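Local coordinates for mitochondrial dynamics protein MID49 (Mus musculus, PDB 4WOY), which helps recruit the dynamin-related GTPase Drp1 to the mitochondrial outer membrane, regulates its GTPase activity and is required for mitochondrial fission, at residues A[44-49]-A[113-118]; A[79-84]-A[102-107]. The protein carries 1 engineered substitution. All blocks are in the same frame, centred on the assembly; numbering follows the deposited sequence.

Both contacts lie in the cytoplasmic MID51-like domain, which belongs to the nucleotidyltransferase clan, on the same side of the chain's centre and with their own centres about 15 Å apart. Along the chain, contact 2 (79-84 with 102-107) is nested inside the loop closed by contact 1 (44-49 with 113-118). Contact 2 finishes the pairing of strands 82-86 and 97-102, while contact 1 joins the loop after helix 18-42 to the one before strand 119-120. They meet directly: Asp116 OD1 forms a salt bridge with Arg102 NE, and Trp82 packs on Trp115. The excursion between residues 102 and 119 is thus tied back to the hairpin it leaves.

Contact 1 (A[44-49]-A[113-118]); sequences PELPFG and SPWDRF
Leu46 and Pro114 mark the closest backbone approach of two irregular segments, with CA atoms 6.1 Å apart and no direct hydrogen bond across. Each is shaped by its own turn: Pro47 centres an inverse gamma turn, suited to its ring-restricted phi, while Ser113 OG accepts from Trp115 N in an ST turn that leads into the short 3-10 segment 116-117.

Trp115 makes the largest contribution to the contact. Its CG is set beside the backbone N (chi1 -57°), and from there the large indole extends toward segment 44-49, meeting Pro47 and Phe48 at once, with Leu46 CB also touching its CH2. This CH2, the far corner of the six-membered ring, points over the centre of Phe48, 3.6 Å from Phe48 CZ, in a T-shaped stack with planes at 81°. Pro47 lies against one indole face near the rim, its CD 3.5 Å from Trp115 CZ2, so that the CD and CG methylenes of the puckered ring meet the flat indole. In the indole plane, Pro47 O comes within 3.3 Å of the same CZ2 at the edge, where the aromatic C-H carries slight positive charge. The indole N-H is taken up by the backbone carbonyl of Glu76, which helps fix the ring's rotation.

Alongside, Leu46 and Phe118 reach tip to tip: Leu46 CD2 sits 3.9 Å from Phe118 CE2, near the plane of that ring, one face of which is covered by Arg117 CG. At the exposed margin the charges of Glu45 and Arg117 stop short of direct pairing. A water joins them instead, donating to Glu45 OE2 at 2.7 Å and accepting from Arg117 NH1 at 2.8 Å.

With Phe118 also packed on helix 126-139, the arrangement is loop-to-loop hydrophobic packing at the periphery of a nucleotidyltransferase-fold domain, bordered by a water bridge between opposite charges.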
# COMPACT_ATOMS: atom_id res chain seq x y z
N PRO A 44 1.68 25.50 9.94
CA PRO A 44 1.34 25.28 11.34
C PRO A 44 -0.17 25.31 11.61
O PRO A 44 -0.61 24.71 12.59
CB PRO A 44 2.06 26.44 12.05
CG PRO A 44 2.10 27.50 11.03
CD PRO A 44 2.35 26.81 9.74
N GLU A 45 -0.95 25.99 10.77
CA GLU A 45 -2.40 26.01 10.92
C GLU A 45 -3.06 24.66 10.50
O GLU A 45 -4.24 24.42 10.79
CB GLU A 45 -3.01 27.16 10.11
CG GLU A 45 -3.12 26.92 8.61
CD GLU A 45 -1.84 27.22 7.85
OE1 GLU A 45 -0.76 27.32 8.47
OE2 GLU A 45 -1.93 27.35 6.61
N LEU A 46 -2.33 23.81 9.79
CA LEU A 46 -2.89 22.51 9.40
C LEU A 46 -2.41 21.43 10.36
O LEU A 46 -1.22 21.08 10.36
CB LEU A 46 -2.50 22.14 7.97
CG LEU A 46 -2.82 23.18 6.90
CD1 LEU A 46 -2.34 22.66 5.55
CD2 LEU A 46 -4.33 23.47 6.88
N PRO A 47 -3.34 20.89 11.16
CA PRO A 47 -2.97 19.94 12.22
C PRO A 47 -2.78 18.52 11.67
O PRO A 47 -3.68 17.68 11.79
CB PRO A 47 -4.17 20.03 13.18
CG PRO A 47 -5.31 20.34 12.29
CD PRO A 47 -4.77 21.23 11.19
N PHE A 48 -1.63 18.29 11.06
CA PHE A 48 -1.19 16.95 10.72
C PHE A 48 -0.50 16.35 11.95
O PHE A 48 0.13 17.04 12.74
CB PHE A 48 -0.23 16.97 9.52
CG PHE A 48 -0.89 17.31 8.20
CD1 PHE A 48 -1.59 16.35 7.48
CD2 PHE A 48 -0.78 18.58 7.65
CE1 PHE A 48 -2.19 16.65 6.27
CE2 PHE A 48 -1.36 18.90 6.44
CZ PHE A 48 -2.08 17.93 5.74
N GLY A 49 -0.62 15.04 12.12
CA GLY A 49 0.14 14.36 13.14
C GLY A 49 1.55 14.14 12.60
O GLY A 49 1.84 14.50 11.46
N SER A 113 -13.13 25.23 10.89
CA SER A 113 -12.07 24.23 10.79
C SER A 113 -11.02 24.59 9.75
O SER A 113 -11.36 25.00 8.64
CB SER A 113 -12.65 22.86 10.46
OG SER A 113 -11.60 21.98 10.11
N PRO A 114 -9.73 24.40 10.09
CA PRO A 114 -8.63 24.66 9.15
C PRO A 114 -8.72 23.78 7.92
O PRO A 114 -8.21 24.14 6.86
CB PRO A 114 -7.37 24.33 9.98
CG PRO A 114 -7.87 23.39 11.09
CD PRO A 114 -9.24 23.92 11.41
N TRP A 115 -9.40 22.64 8.04
CA TRP A 115 -9.55 21.78 6.88
C TRP A 115 -10.62 22.30 5.90
O TRP A 115 -10.75 21.76 4.78
CB TRP A 115 -9.89 20.36 7.33
CG TRP A 115 -8.87 19.76 8.26
CD1 TRP A 115 -9.06 19.40 9.58
CD2 TRP A 115 -7.50 19.43 7.95
NE1 TRP A 115 -7.89 18.87 10.09
CE2 TRP A 115 -6.93 18.88 9.12
CE3 TRP A 115 -6.70 19.57 6.81
CZ2 TRP A 115 -5.58 18.47 9.17
CZ3 TRP A 115 -5.37 19.14 6.86
CH2 TRP A 115 -4.83 18.60 8.03
N ASP A 116 -11.41 23.31 6.31
CA ASP A 116 -12.51 23.79 5.46
C ASP A 116 -12.03 24.34 4.10
O ASP A 116 -12.77 24.27 3.12
CB ASP A 116 -13.35 24.86 6.16
CG ASP A 116 -14.21 24.32 7.27
OD1 ASP A 116 -14.41 23.09 7.35
OD2 ASP A 116 -14.70 25.14 8.07
N ARG A 117 -10.80 24.85 4.03
CA ARG A 117 -10.30 25.37 2.76
C ARG A 117 -10.14 24.27 1.69
O ARG A 117 -10.00 24.57 0.50
CB ARG A 117 -8.98 26.09 2.95
CG ARG A 117 -7.87 25.19 3.32
CD ARG A 117 -6.57 25.94 3.32
NE ARG A 117 -6.01 26.01 1.98
CZ ARG A 117 -4.73 26.26 1.73
NH1 ARG A 117 -3.88 26.47 2.73
NH2 ARG A 117 -4.31 26.29 0.47
N PHE A 118 -10.15 23.01 2.11
CA PHE A 118 -10.08 21.89 1.19
C PHE A 118 -11.46 21.33 0.87
O PHE A 118 -11.58 20.25 0.29
CB PHE A 118 -9.18 20.80 1.76
CG PHE A 118 -7.84 21.33 2.17
CD1 PHE A 118 -6.92 21.73 1.20
CD2 PHE A 118 -7.54 21.50 3.52
CE1 PHE A 118 -5.68 22.25 1.58
CE2 PHE A 118 -6.30 22.02 3.90
CZ PHE A 118 -5.37 22.41 2.92
O HOH W 1 -4.33 27.08 5.45

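Contact 2 (A[79-84]-A[102-107]); sequences PGLWSL and RTQLEF
Trp82 and Arg102 form the antiparallel pair at the open end of the hairpin made by strands 82-86 and 97-102, a non-hydrogen-bonded pair with CA atoms 4.8 Å apart. Just beyond it, Thr103 N donates to Leu81 O at 2.8 Å, the bond somewhat bent at 138°; on the hairpin side the backbone of Ser83 pairs with that of Arg101.

The two side chains of the pair share one face of the sheet and cross. Arg102 runs out with CG anti to the backbone N, then bends at chi2 (60°), which brings CD over the six-membered ring of Trp82. CD lies 3.7 Å from that ring's centroid, a CH-pi contact close to the ring normal, and Arg102 CB rests 3.6 Å from Trp82 CZ3. Arginine suits the place because its methylene stem can lie on an indole while its charged end travels on to polar partners. The guanidinium is too far along for more than a weak cation-pi attraction.

Beyond the ring, that flat group is sandwiched between leucines: Leu105 CD2 over one face and Leu81 CG over the other, 4.0 Å from Arg102 NH1. NE forms a salt bridge with Asp116 OD1, NH2 donates to His108 O and NH1 makes a weak hydrogen bond to Thr103 O, while Trp82 NE1 donates to Glu78 OE1.

Thr103 packs its beta-branched side chain against the incoming loop, with CB 3.2 Å from Leu81 O and CG2 3.8 Å from Gly80 O. Gly80 adopts positive phi (81°), an easy conformation for a residue without a side chain, as the loop turns into the strand.

This is a hairpin end fraying into surface loops, closed by a cross-strand tryptophan-arginine pair at the edge of the nucleotidyltransferase-like domain.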
# COMPACT_ATOMS: atom_id res chain seq x y z
N PRO A 79 -13.30 15.92 16.23
CA PRO A 79 -14.26 14.83 16.47
C PRO A 79 -15.73 15.25 16.31
O PRO A 79 -16.16 16.22 16.90
CB PRO A 79 -13.97 14.42 17.92
CG PRO A 79 -13.22 15.60 18.52
CD PRO A 79 -12.44 16.20 17.39
N GLY A 80 -16.46 14.51 15.48
CA GLY A 80 -17.87 14.78 15.26
C GLY A 80 -18.20 15.90 14.28
O GLY A 80 -19.36 16.19 14.03
N LEU A 81 -17.17 16.53 13.74
CA LEU A 81 -17.35 17.58 12.74
C LEU A 81 -17.33 16.97 11.36
O LEU A 81 -17.63 17.62 10.37
CB LEU A 81 -16.25 18.63 12.86
CG LEU A 81 -16.57 20.11 12.71
CD1 LEU A 81 -17.61 20.57 13.73
CD2 LEU A 81 -15.28 20.92 12.86
N TRP A 82 -16.96 15.69 11.31
CA TRP A 82 -16.74 14.99 10.05
C TRP A 82 -17.30 13.60 10.14
O TRP A 82 -17.23 12.96 11.19
CB TRP A 82 -15.24 14.93 9.71
CG TRP A 82 -14.58 16.27 9.71
CD1 TRP A 82 -13.95 16.89 10.78
CD2 TRP A 82 -14.47 17.17 8.60
NE1 TRP A 82 -13.46 18.11 10.37
CE2 TRP A 82 -13.76 18.31 9.05
CE3 TRP A 82 -14.90 17.12 7.25
CZ2 TRP A 82 -13.48 19.40 8.20
CZ3 TRP A 82 -14.60 18.20 6.40
CH2 TRP A 82 -13.90 19.32 6.89
N SER A 83 -17.85 13.14 9.03
CA SER A 83 -18.55 11.86 8.98
C SER A 83 -18.10 11.09 7.75
O SER A 83 -17.71 11.68 6.77
CB SER A 83 -20.06 12.10 8.96
OG SER A 83 -20.75 10.95 8.54
N LEU A 84 -18.13 9.78 7.81
CA LEU A 84 -17.70 8.97 6.69
C LEU A 84 -18.88 8.54 5.88
O LEU A 84 -19.92 8.20 6.43
CB LEU A 84 -16.95 7.73 7.17
CG LEU A 84 -15.75 8.10 8.02
CD1 LEU A 84 -15.01 6.84 8.39
CD2 LEU A 84 -14.84 9.09 7.27
N ARG A 102 -18.42 17.02 5.71
CA ARG A 102 -18.40 18.06 6.69
C ARG A 102 -19.77 18.08 7.34
O ARG A 102 -20.79 17.88 6.68
CB ARG A 102 -18.01 19.40 6.06
CG ARG A 102 -18.04 20.56 7.02
CD ARG A 102 -17.09 20.42 8.21
NE ARG A 102 -16.73 21.77 8.66
CZ ARG A 102 -17.48 22.52 9.46
NH1 ARG A 102 -18.63 22.06 9.93
NH2 ARG A 102 -17.08 23.74 9.80
N THR A 103 -19.79 18.26 8.66
CA THR A 103 -20.98 18.14 9.50
C THR A 103 -21.24 19.42 10.29
O THR A 103 -20.34 20.25 10.41
CB THR A 103 -20.80 16.96 10.51
OG1 THR A 103 -20.58 15.72 9.82
CG2 THR A 103 -21.96 16.80 11.26
N GLN A 104 -22.44 19.60 10.84
CA GLN A 104 -22.72 20.67 11.79
C GLN A 104 -22.38 22.04 11.21
O GLN A 104 -21.82 22.88 11.87
CB GLN A 104 -21.93 20.44 13.09
CG GLN A 104 -22.19 19.06 13.70
CD GLN A 104 -21.86 18.96 15.18
OE1 GLN A 104 -21.28 19.87 15.76
NE2 GLN A 104 -22.19 17.82 15.77
N LEU A 105 -22.73 22.25 9.96
CA LEU A 105 -22.47 23.51 9.29
C LEU A 105 -23.34 24.66 9.80
O LEU A 105 -22.97 25.83 9.65
CB LEU A 105 -22.65 23.34 7.77
CG LEU A 105 -21.43 22.60 7.20
CD1 LEU A 105 -21.67 22.06 5.79
CD2 LEU A 105 -20.22 23.52 7.26
N GLU A 106 -24.51 24.34 10.35
CA GLU A 106 -25.40 25.39 10.85
C GLU A 106 -24.71 26.12 12.00
O GLU A 106 -24.59 27.34 11.99
CB GLU A 106 -26.77 24.84 11.30
CG GLU A 106 -27.73 25.89 11.81
CD GLU A 106 -29.11 25.34 12.22
OE1 GLU A 106 -29.30 24.11 12.29
OE2 GLU A 106 -30.01 26.16 12.48
N PHE A 107 -24.20 25.38 12.98
CA PHE A 107 -23.67 26.04 14.17
C PHE A 107 -22.15 26.14 14.16
O PHE A 107 -21.56 26.89 14.93
CB PHE A 107 -24.19 25.34 15.42
CG PHE A 107 -25.72 25.40 15.53
CD1 PHE A 107 -26.40 26.60 15.37
CD2 PHE A 107 -26.48 24.25 15.76
CE1 PHE A 107 -27.79 26.67 15.46
CE2 PHE A 107 -27.85 24.30 15.84
CZ PHE A 107 -28.51 25.53 15.70